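Local coordinates for hypothetical protein (Parabacteroides merdae, PDB 4OO3) that is of unknown function but is probably an oxidoreductase that binds NAD or NADP in a Rossmann-fold domain, at residues Phe318-Gly323 with Asp327-Gln332; Arg161-Ile166 with Pro340-Glu345; Gly171-Gly176 with Glu180-Lys185. One frame throughout, in Å; residues are numbered along the deposited sequence. Where two conformers were deposited one is given.

Interaction 1 (Phe318-Gly323 with Asp327-Gln332); sequences FSVMKG and DLVIRQ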
loop_
_atom_site.group_PDB
_atom_site.type_symbol
_atom_site.label_atom_id
_atom_site.label_comp_id
_atom_site.label_asym_id
_atom_site.label_seq_id
_atom_site.Cartn_x
_atom_site.Cartn_y
_atom_site.Cartn_z
ATOM N N PHE A 318 7.269 12.268 -6.129
ATOM C CA PHE A 318 8.597 12.832 -5.877
ATOM C C PHE A 318 9.004 12.478 -4.467
ATOM O O PHE A 318 8.192 12.574 -3.547
ATOM C CB PHE A 318 8.607 14.359 -6.022
ATOM C CG PHE A 318 9.828 15.030 -5.420
ATOM C CD1 PHE A 318 11.033 15.059 -6.106
ATOM C CD2 PHE A 318 9.764 15.636 -4.171
ATOM C CE1 PHE A 318 12.145 15.675 -5.562
ATOM C CE2 PHE A 318 10.873 16.250 -3.624
ATOM C CZ PHE A 318 12.063 16.273 -4.324
ATOM N N SER A 319 10.259 12.068 -4.298
ATOM C CA SER A 319 10.785 11.761 -2.977
ATOM C C SER A 319 12.270 12.055 -2.862
ATOM O O SER A 319 13.012 12.020 -3.856
ATOM C CB SER A 319 10.524 10.300 -2.615
ATOM O OG SER A 319 11.267 9.423 -3.440
ATOM N N VAL A 320 12.690 12.341 -1.635
ATOM C CA VAL A 320 14.093 12.546 -1.314
ATOM C C VAL A 320 14.399 11.819 -0.017
ATOM O O VAL A 320 13.586 11.825 0.907
ATOM C CB VAL A 320 14.424 14.032 -1.086
ATOM C CG1 VAL A 320 15.931 14.248 -1.106
ATOM C CG2 VAL A 320 13.751 14.899 -2.130
HETATM N N MSE A 321 15.568 11.196 0.049
HETATM C CA MSE A 321 16.102 10.728 1.327
HETATM C C MSE A 321 17.522 11.218 1.377
HETATM O O MSE A 321 18.332 10.922 0.500
HETATM C CB MSE A 321 15.912 9.231 1.581
HETATM C CG MSE A 321 16.350 8.283 0.481
HETATM SE SE MSE A 321 15.888 6.439 1.038
HETATM C CE MSE A 321 17.202 6.221 2.481
ATOM N N LYS A 322 17.815 12.004 2.410
ATOM C CA LYS A 322 19.040 12.782 2.471
ATOM C C LYS A 322 20.077 12.085 3.325
ATOM O O LYS A 322 19.851 11.833 4.503
ATOM C CB LYS A 322 18.744 14.187 3.012
ATOM C CG LYS A 322 17.783 14.968 2.125
ATOM C CD LYS A 322 17.916 16.470 2.297
ATOM C CE LYS A 322 17.443 16.900 3.670
ATOM N NZ LYS A 322 16.947 18.305 3.694
ATOM N N GLY A 323 21.204 11.745 2.704
ATOM C CA GLY A 323 22.340 11.150 3.404
ATOM C C GLY A 323 23.452 12.170 3.510
ATOM O O GLY A 323 23.454 13.161 2.780
ATOM N N ASP A 327 21.902 12.834 -1.657
ATOM C CA ASP A 327 20.452 12.681 -1.715
ATOM C C ASP A 327 20.093 11.629 -2.763
ATOM O O ASP A 327 20.585 11.677 -3.895
ATOM C CB ASP A 327 19.775 14.001 -2.106
ATOM C CG ASP A 327 19.992 15.107 -1.088
ATOM O OD1 ASP A 327 20.294 14.805 0.082
ATOM O OD2 ASP A 327 19.860 16.292 -1.465
ATOM N N LEU A 328 19.238 10.684 -2.381
ATOM C CA LEU A 328 18.639 9.741 -3.330
ATOM C C LEU A 328 17.244 10.248 -3.680
ATOM O O LEU A 328 16.415 10.447 -2.796
ATOM C CB LEU A 328 18.551 8.343 -2.728
ATOM C CG LEU A 328 19.870 7.760 -2.238
ATOM C CD1 LEU A 328 19.615 6.437 -1.532
ATOM C CD2 LEU A 328 20.843 7.591 -3.393
ATOM N N VAL A 329 16.989 10.438 -4.968
ATOM C CA VAL A 329 15.820 11.187 -5.427
ATOM C C VAL A 329 15.038 10.381 -6.452
ATOM O O VAL A 329 15.610 9.883 -7.420
ATOM C CB VAL A 329 16.250 12.536 -6.062
ATOM C CG1 VAL A 329 15.059 13.272 -6.681
ATOM C CG2 VAL A 329 16.941 13.409 -5.026
ATOM N N ILE A 330 13.732 10.257 -6.226
ATOM C CA ILE A 330 12.822 9.705 -7.215
ATOM C C ILE A 330 12.085 10.862 -7.868
ATOM O O ILE A 330 11.568 11.737 -7.177
ATOM C CB ILE A 330 11.748 8.796 -6.600
ATOM C CG1 ILE A 330 12.375 7.651 -5.800
ATOM C CG2 ILE A 330 10.838 8.245 -7.687
ATOM C CD1 ILE A 330 13.103 6.636 -6.644
ATOM N N ARG A 331 12.055 10.858 -9.197
ATOM C CA ARG A 331 11.171 11.730 -9.954
ATOM C C ARG A 331 10.237 10.871 -10.781
ATOM O O ARG A 331 10.655 9.872 -11.379
ATOM C CB ARG A 331 11.961 12.656 -10.861
ATOM C CG ARG A 331 12.801 13.678 -10.113
ATOM C CD ARG A 331 13.722 14.419 -11.066
ATOM N NE ARG A 331 15.023 14.656 -10.454
ATOM C CZ ARG A 331 15.281 15.609 -9.566
ATOM N NH1 ARG A 331 14.329 16.442 -9.166
ATOM N NH2 ARG A 331 16.504 15.726 -9.072
ATOM N N GLN A 332 8.965 11.255 -10.781
ATOM C CA GLN A 332 7.942 10.589 -11.570
ATOM C C GLN A 332 6.922 11.636 -12.010
ATOM O O GLN A 332 5.876 11.814 -11.388
ATOM C CB GLN A 332 7.284 9.480 -10.760
ATOM C CG GLN A 332 6.257 8.687 -11.540
ATOM C CD GLN A 332 5.413 7.822 -10.643
ATOM O OE1 GLN A 332 5.921 6.912 -9.989
ATOM N NE2 GLN A 332 4.114 8.102 -10.600
HETATM O O HOH W 1 21.925 15.338 2.072
#
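Asp327 and Lys322 lie side by side at the turn end of an antiparallel beta hairpin, on the face that also carries Val320 and Val329. The Asp327 side chain leaves the backbone with CG anti to the carbonyl carbon (chi1 -63°), which swings it back over the partner strand. Its CB rests on Val320 CG1 at 4.0 Å; its CG comes 3.9 Å from Lys322 CG; its OD1 lies 3.2 Å from that same Lys322 CG. OD1 also accepts a hydrogen bond at 2.6 Å from a water, which donates in turn to Gly323 O. The Lys322 chain bends off, leaving NZ 6.0 Å from Asp327 OD1; NZ turns instead to weak contacts with Pro181 O and Glu180 OE1.

Behind these side chains, Ser319 pairs with Ile330 and Met321 with Leu328, each through two backbone hydrogen bonds; Leu328 N to Met321 O measures 3.0 Å. Further along, Val329 CG1 sits 3.7 Å above the centre of the Arg331 guanidinium, whose NH2 is salt-bridged to Glu345. The hairpin fits between strand 183-190, beside 316-322, and strand 341-346, beside 326-332, while helix 155-164 packs under Ser319, Met321 and Ile330.

Interaction 2 (Arg161-Ile166 with Pro340-Glu345); sequences RELSTI and PELFVE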
loop_
_atom_site.group_PDB
_atom_site.type_symbol
_atom_site.label_atom_id
_atom_site.label_comp_id
_atom_site.label_asym_id
_atom_site.label_seq_id
_atom_site.Cartn_x
_atom_site.Cartn_y
_atom_site.Cartn_z
ATOM N N ARG A 161 16.564 1.634 -1.283
ATOM C CA ARG A 161 16.944 0.871 -0.087
ATOM C C ARG A 161 18.387 0.369 -0.174
ATOM O O ARG A 161 19.152 0.520 0.781
ATOM C CB ARG A 161 15.984 -0.312 0.108
ATOM C CG ARG A 161 16.274 -1.239 1.288
ATOM C CD ARG A 161 15.094 -2.182 1.475
ATOM N NE ARG A 161 15.411 -3.425 2.183
ATOM C CZ ARG A 161 14.911 -3.802 3.365
ATOM N NH1 ARG A 161 14.061 -3.042 4.046
ATOM N NH2 ARG A 161 15.273 -4.964 3.883
ATOM N N GLU A 162 18.747 -0.220 -1.315
ATOM C CA GLU A 162 20.089 -0.781 -1.503
ATOM C C GLU A 162 21.170 0.275 -1.423
ATOM O O GLU A 162 22.147 0.106 -0.694
ATOM C CB GLU A 162 20.209 -1.538 -2.830
ATOM C CG GLU A 162 20.391 -3.040 -2.649
ATOM C CD GLU A 162 21.779 -3.410 -2.160
ATOM O OE1 GLU A 162 22.771 -2.836 -2.659
ATOM O OE2 GLU A 162 21.882 -4.286 -1.281
ATOM N N LEU A 163 20.979 1.365 -2.166
ATOM C CA LEU A 163 21.956 2.445 -2.221
ATOM C C LEU A 163 22.136 3.147 -0.873
ATOM O O LEU A 163 23.248 3.560 -0.535
ATOM C CB LEU A 163 21.570 3.460 -3.297
ATOM C CG LEU A 163 21.670 2.983 -4.751
ATOM C CD1 LEU A 163 21.236 4.102 -5.684
ATOM C CD2 LEU A 163 23.075 2.527 -5.099
ATOM N N SER A 164 21.050 3.272 -0.114
ATOM C CA SER A 164 21.081 3.942 1.184
ATOM C C SER A 164 21.894 3.179 2.225
ATOM O O SER A 164 22.377 3.774 3.188
ATOM C CB SER A 164 19.665 4.157 1.709
ATOM O OG SER A 164 19.080 2.943 2.165
ATOM N N THR A 165 22.029 1.866 2.034
ATOM C CA THR A 165 22.844 1.019 2.911
ATOM C C THR A 165 24.327 0.960 2.521
ATOM O O THR A 165 25.098 0.261 3.174
ATOM C CB THR A 165 22.319 -0.428 2.939
ATOM O OG1 THR A 165 22.320 -0.957 1.611
ATOM C CG2 THR A 165 20.909 -0.486 3.508
ATOM N N ILE A 166 24.727 1.684 1.475
ATOM C CA ILE A 166 26.129 1.720 1.042
ATOM C C ILE A 166 26.763 3.061 1.444
ATOM O O ILE A 166 26.552 4.073 0.778
ATOM C CB ILE A 166 26.263 1.501 -0.482
ATOM C CG1 ILE A 166 25.546 0.212 -0.893
ATOM C CG2 ILE A 166 27.730 1.422 -0.877
ATOM C CD1 ILE A 166 25.477 -0.022 -2.388
ATOM N N PRO A 340 8.637 6.040 -12.580
ATOM C CA PRO A 340 9.631 6.484 -11.591
ATOM C C PRO A 340 11.081 6.281 -12.042
ATOM O O PRO A 340 11.417 5.225 -12.585
ATOM C CB PRO A 340 9.313 5.635 -10.348
ATOM C CG PRO A 340 8.543 4.466 -10.847
ATOM C CD PRO A 340 7.814 4.922 -12.079
ATOM N N GLU A 341 11.907 7.306 -11.840
ATOM C CA GLU A 341 13.330 7.245 -12.133
ATOM C C GLU A 341 14.087 7.675 -10.892
ATOM O O GLU A 341 13.672 8.604 -10.198
ATOM C CB GLU A 341 13.706 8.169 -13.300
ATOM C CG GLU A 341 13.049 7.842 -14.638
ATOM C CD GLU A 341 13.417 6.472 -15.197
ATOM O OE1 GLU A 341 14.408 5.867 -14.734
ATOM O OE2 GLU A 341 12.707 5.995 -16.110
ATOM N N LEU A 342 15.204 6.997 -10.630
ATOM C CA LEU A 342 16.011 7.216 -9.432
ATOM C C LEU A 342 17.275 8.008 -9.771
ATOM O O LEU A 342 17.909 7.761 -10.797
ATOM C CB LEU A 342 16.381 5.861 -8.810
ATOM C CG LEU A 342 17.294 5.818 -7.577
ATOM C CD1 LEU A 342 16.749 6.623 -6.405
ATOM C CD2 LEU A 342 17.508 4.364 -7.177
ATOM N N PHE A 343 17.626 8.963 -8.906
ATOM C CA PHE A 343 18.837 9.766 -9.065
ATOM C C PHE A 343 19.690 9.790 -7.794
ATOM O O PHE A 343 19.167 9.752 -6.683
ATOM C CB PHE A 343 18.471 11.202 -9.460
ATOM C CG PHE A 343 17.760 11.308 -10.781
ATOM C CD1 PHE A 343 16.395 11.095 -10.866
ATOM C CD2 PHE A 343 18.458 11.625 -11.939
ATOM C CE1 PHE A 343 15.739 11.183 -12.080
ATOM C CE2 PHE A 343 17.805 11.723 -13.159
ATOM C CZ PHE A 343 16.443 11.503 -13.229
ATOM N N VAL A 344 21.008 9.852 -7.982
ATOM C CA VAL A 344 21.970 10.067 -6.904
ATOM C C VAL A 344 22.537 11.474 -7.051
ATOM O O VAL A 344 23.117 11.806 -8.082
ATOM C CB VAL A 344 23.143 9.067 -6.985
ATOM C CG1 VAL A 344 24.193 9.369 -5.916
ATOM C CG2 VAL A 344 22.636 7.636 -6.869
ATOM N N GLU A 345 22.373 12.295 -6.020
ATOM C CA GLU A 345 22.804 13.686 -6.065
ATOM C C GLU A 345 23.763 13.959 -4.922
ATOM O O GLU A 345 23.376 13.902 -3.757
ATOM C CB GLU A 345 21.591 14.614 -5.979
ATOM C CG GLU A 345 20.446 14.186 -6.884
ATOM C CD GLU A 345 19.428 15.288 -7.142
ATOM O OE1 GLU A 345 19.412 16.290 -6.393
ATOM O OE2 GLU A 345 18.646 15.147 -8.099
#
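Where Leu163 meets Leu342 and Val344, no flat group takes part; the planes of both segments are engaged around the contact, not in it. The Phe343 ring, between the two strand residues in sequence, leaves from the far side of the sheet and makes a cation-pi contact with Arg331. The Arg161 guanidinium does likewise with Trp229, and it also forms a salt bridge to Asp234. Among the peptide planes, that of Glu162 takes two donors on one face: Thr165 N at 3.2 Å from Glu162 O, and the Thr165 hydroxyl. The carbonyl of Arg161 receives Ser164 OG at 2.8 Å, with the hydroxyl 35° out of its plane and so not on a lone pair. These bonds tie the hydroxyls of Ser164 and Thr165 back to carbonyls three residues earlier.

The contact proper is wholly aliphatic. Leu163 holds CG anti to its carbonyl carbon (chi1 -69°), which carries CD1 outward from the helix. That single methyl does all the touching: it meets Leu342 CD2 at 4.0 Å, the two side chains reaching tip to tip, and Val344 CG2 also at 4.0 Å, where they cross at a slant. This is helix-on-sheet packing within the C-terminal oxidoreductase domain, helix 155-164 lying against one face of its mixed sheet; Leu342 and Val344, alternate residues of strand 341-346, point to that face. All three side chains are buried. Val385 of the next strand touches both leucines, and Val366 of helix 352-369 reaches Leu163 as well, so that one leucine is shared by two strands and a second helix. Glu162, the residue before Leu163, is held by a salt bridge to Lys365, on that same helix 352-369.

Interaction 3 (Gly171-Gly176 with Glu180-Lys185); sequences GEQLKG and EPAIVK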
loop_
_atom_site.group_PDB
_atom_site.type_symbol
_atom_site.label_atom_id
_atom_site.label_comp_id
_atom_site.label_asym_id
_atom_site.label_seq_id
_atom_site.Cartn_x
_atom_site.Cartn_y
_atom_site.Cartn_z
ATOM N N GLY A 171 26.413 7.803 2.577
ATOM C CA GLY A 171 26.917 8.332 3.827
ATOM C C GLY A 171 26.018 7.860 4.944
ATOM O O GLY A 171 25.479 6.760 4.891
ATOM N N GLU A 172 25.854 8.699 5.956
ATOM C CA GLU A 172 25.008 8.397 7.101
ATOM C C GLU A 172 23.644 9.013 6.822
ATOM O O GLU A 172 23.546 9.972 6.054
ATOM C CB GLU A 172 25.636 9.009 8.354
ATOM C CG GLU A 172 25.112 8.502 9.687
ATOM C CD GLU A 172 25.695 9.282 10.861
ATOM O OE1 GLU A 172 26.938 9.423 10.938
ATOM O OE2 GLU A 172 24.915 9.763 11.708
ATOM N N GLN A 173 22.596 8.465 7.430
ATOM C CA GLN A 173 21.252 9.030 7.294
ATOM C C GLN A 173 21.149 10.323 8.113
ATOM O O GLN A 173 21.361 10.319 9.329
ATOM C CB GLN A 173 20.183 8.024 7.754
ATOM C CG GLN A 173 18.758 8.573 7.823
ATOM C CD GLN A 173 18.218 8.997 6.470
ATOM O OE1 GLN A 173 18.171 8.195 5.543
ATOM N NE2 GLN A 173 17.798 10.263 6.352
ATOM N N LEU A 174 20.821 11.425 7.451
ATOM C CA LEU A 174 20.659 12.683 8.162
ATOM C C LEU A 174 19.330 12.690 8.898
ATOM O O LEU A 174 18.402 11.971 8.524
ATOM C CB LEU A 174 20.768 13.861 7.198
ATOM C CG LEU A 174 22.104 13.952 6.459
ATOM C CD1 LEU A 174 22.167 15.204 5.603
ATOM C CD2 LEU A 174 23.264 13.922 7.438
ATOM N N LYS A 175 19.251 13.489 9.955
ATOM C CA LYS A 175 18.052 13.577 10.794
ATOM C C LYS A 175 17.091 14.642 10.279
ATOM O O LYS A 175 15.876 14.514 10.421
ATOM C CB LYS A 175 18.424 13.932 12.237
ATOM C CG LYS A 175 19.537 13.093 12.847
ATOM C CD LYS A 175 19.050 11.846 13.552
ATOM C CE LYS A 175 20.149 11.311 14.453
ATOM N NZ LYS A 175 20.189 9.829 14.428
ATOM N N GLY A 176 17.640 15.715 9.720
ATOM C CA GLY A 176 16.824 16.814 9.245
ATOM C C GLY A 176 16.059 17.443 10.394
ATOM O O GLY A 176 16.426 17.286 11.564
ATOM N N GLU A 180 13.056 21.360 7.636
ATOM C CA GLU A 180 13.588 20.686 6.448
ATOM C C GLU A 180 13.783 19.177 6.688
ATOM O O GLU A 180 14.860 18.728 7.093
ATOM C CB GLU A 180 14.882 21.354 5.985
ATOM C CG GLU A 180 15.102 21.226 4.489
ATOM C CD GLU A 180 16.281 22.039 4.004
ATOM O OE1 GLU A 180 17.421 21.526 4.058
ATOM O OE2 GLU A 180 16.061 23.188 3.561
ATOM N N PRO A 181 12.726 18.389 6.449
ATOM C CA PRO A 181 12.774 16.944 6.666
ATOM C C PRO A 181 13.857 16.250 5.853
ATOM O O PRO A 181 14.164 16.680 4.748
ATOM C CB PRO A 181 11.398 16.476 6.202
ATOM C CG PRO A 181 10.516 17.660 6.388
ATOM C CD PRO A 181 11.376 18.845 6.077
ATOM N N ALA A 182 14.421 15.185 6.416
ATOM C CA ALA A 182 15.467 14.400 5.758
ATOM C C ALA A 182 14.877 13.356 4.814
ATOM O O ALA A 182 15.566 12.846 3.936
ATOM C CB ALA A 182 16.356 13.725 6.797
ATOM N N ILE A 183 13.605 13.021 5.016
ATOM C CA ILE A 183 12.907 12.085 4.149
ATOM C C ILE A 183 11.590 12.744 3.764
ATOM O O ILE A 183 10.884 13.269 4.623
ATOM C CB ILE A 183 12.695 10.711 4.828
ATOM C CG1 ILE A 183 14.044 10.117 5.255
ATOM C CG2 ILE A 183 11.990 9.753 3.883
ATOM C CD1 ILE A 183 13.952 8.807 6.012
ATOM N N VAL A 184 11.294 12.753 2.463
ATOM C CA VAL A 184 10.116 13.428 1.921
ATOM C C VAL A 184 9.515 12.564 0.812
ATOM O O VAL A 184 10.227 12.207 -0.114
ATOM C CB VAL A 184 10.490 14.806 1.334
ATOM C CG1 VAL A 184 9.274 15.471 0.702
ATOM C CG2 VAL A 184 11.090 15.713 2.408
ATOM N N LYS A 185 8.220 12.233 0.916
ATOM C CA LYS A 185 7.488 11.474 -0.125
ATOM C C LYS A 185 6.125 12.094 -0.426
ATOM O O LYS A 185 5.282 12.235 0.461
ATOM C CB LYS A 185 7.285 10.019 0.291
ATOM C CG LYS A 185 8.593 9.279 0.459
ATOM C CD LYS A 185 8.403 7.816 0.816
ATOM C CE LYS A 185 9.748 7.178 1.123
ATOM N NZ LYS A 185 10.620 7.086 -0.079
#
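Gln173 reaches Ala182 and Ile183 because its chain runs out with CG opposite the backbone N (chi1 173°) and then bends at chi2 (64°), bringing the NE2 end of the amide toward both residues. NE2 then stands 3.8 Å from Ala182 CB and 3.9 Å from Ile183 CG1, the Gln173 and Ile183 side chains crossing nearly at right angles. The same nitrogen is fixed by a hydrogen bond of 2.8 Å to Leu174 O, which it approaches on a lone pair and nearly within its own amide plane. With OE1 hydrogen-bonded to Tyr170 OH, both ends of the amide are used and its rotation is set.

Residues 171-176 and 180-182 form the lead-in to strand 183-190, a central strand of the C-terminal domain's mixed sheet: the chain leaves helix 167-170, runs out, turns and comes back. Ala182 CB fills the inside of this turn, close to Leu174 O at 3.2 Å and to Lys175 C at 3.7 Å. Gly176, at a positive phi of 62°, brings its CA to 3.5 Å from Glu180 O. Ile183 also touches Val227 and Ala231 of helix 220-231, and Val297 touches both it and Gln173.

All three contacts serve one mixed sheet, at different depths. Interaction 2 is fully buried and purely aliphatic, laying helix 155-164 on the sheet; interaction 1 builds the sheet itself from backbone hydrogen bonds, with one buried face and one partly exposed face that mixes apolar and charged side chains; interaction 3, nearest the surface, relies on an amide and close backbone packing. They share neighbours. Strands 326-332 and 341-346 are adjacent, Val329 O lying 2.7 Å from Phe343 N in a probable hydrogen bond, and Met321 CE packs 3.3 Å from Ser164 CB. On the other flank, Lys322 N lies 2.8 Å from Ala182 O, where strand 316-322 meets strand 183-190. Interactions 2 and 3 do not touch; the hairpin of interaction 1 runs between their strands.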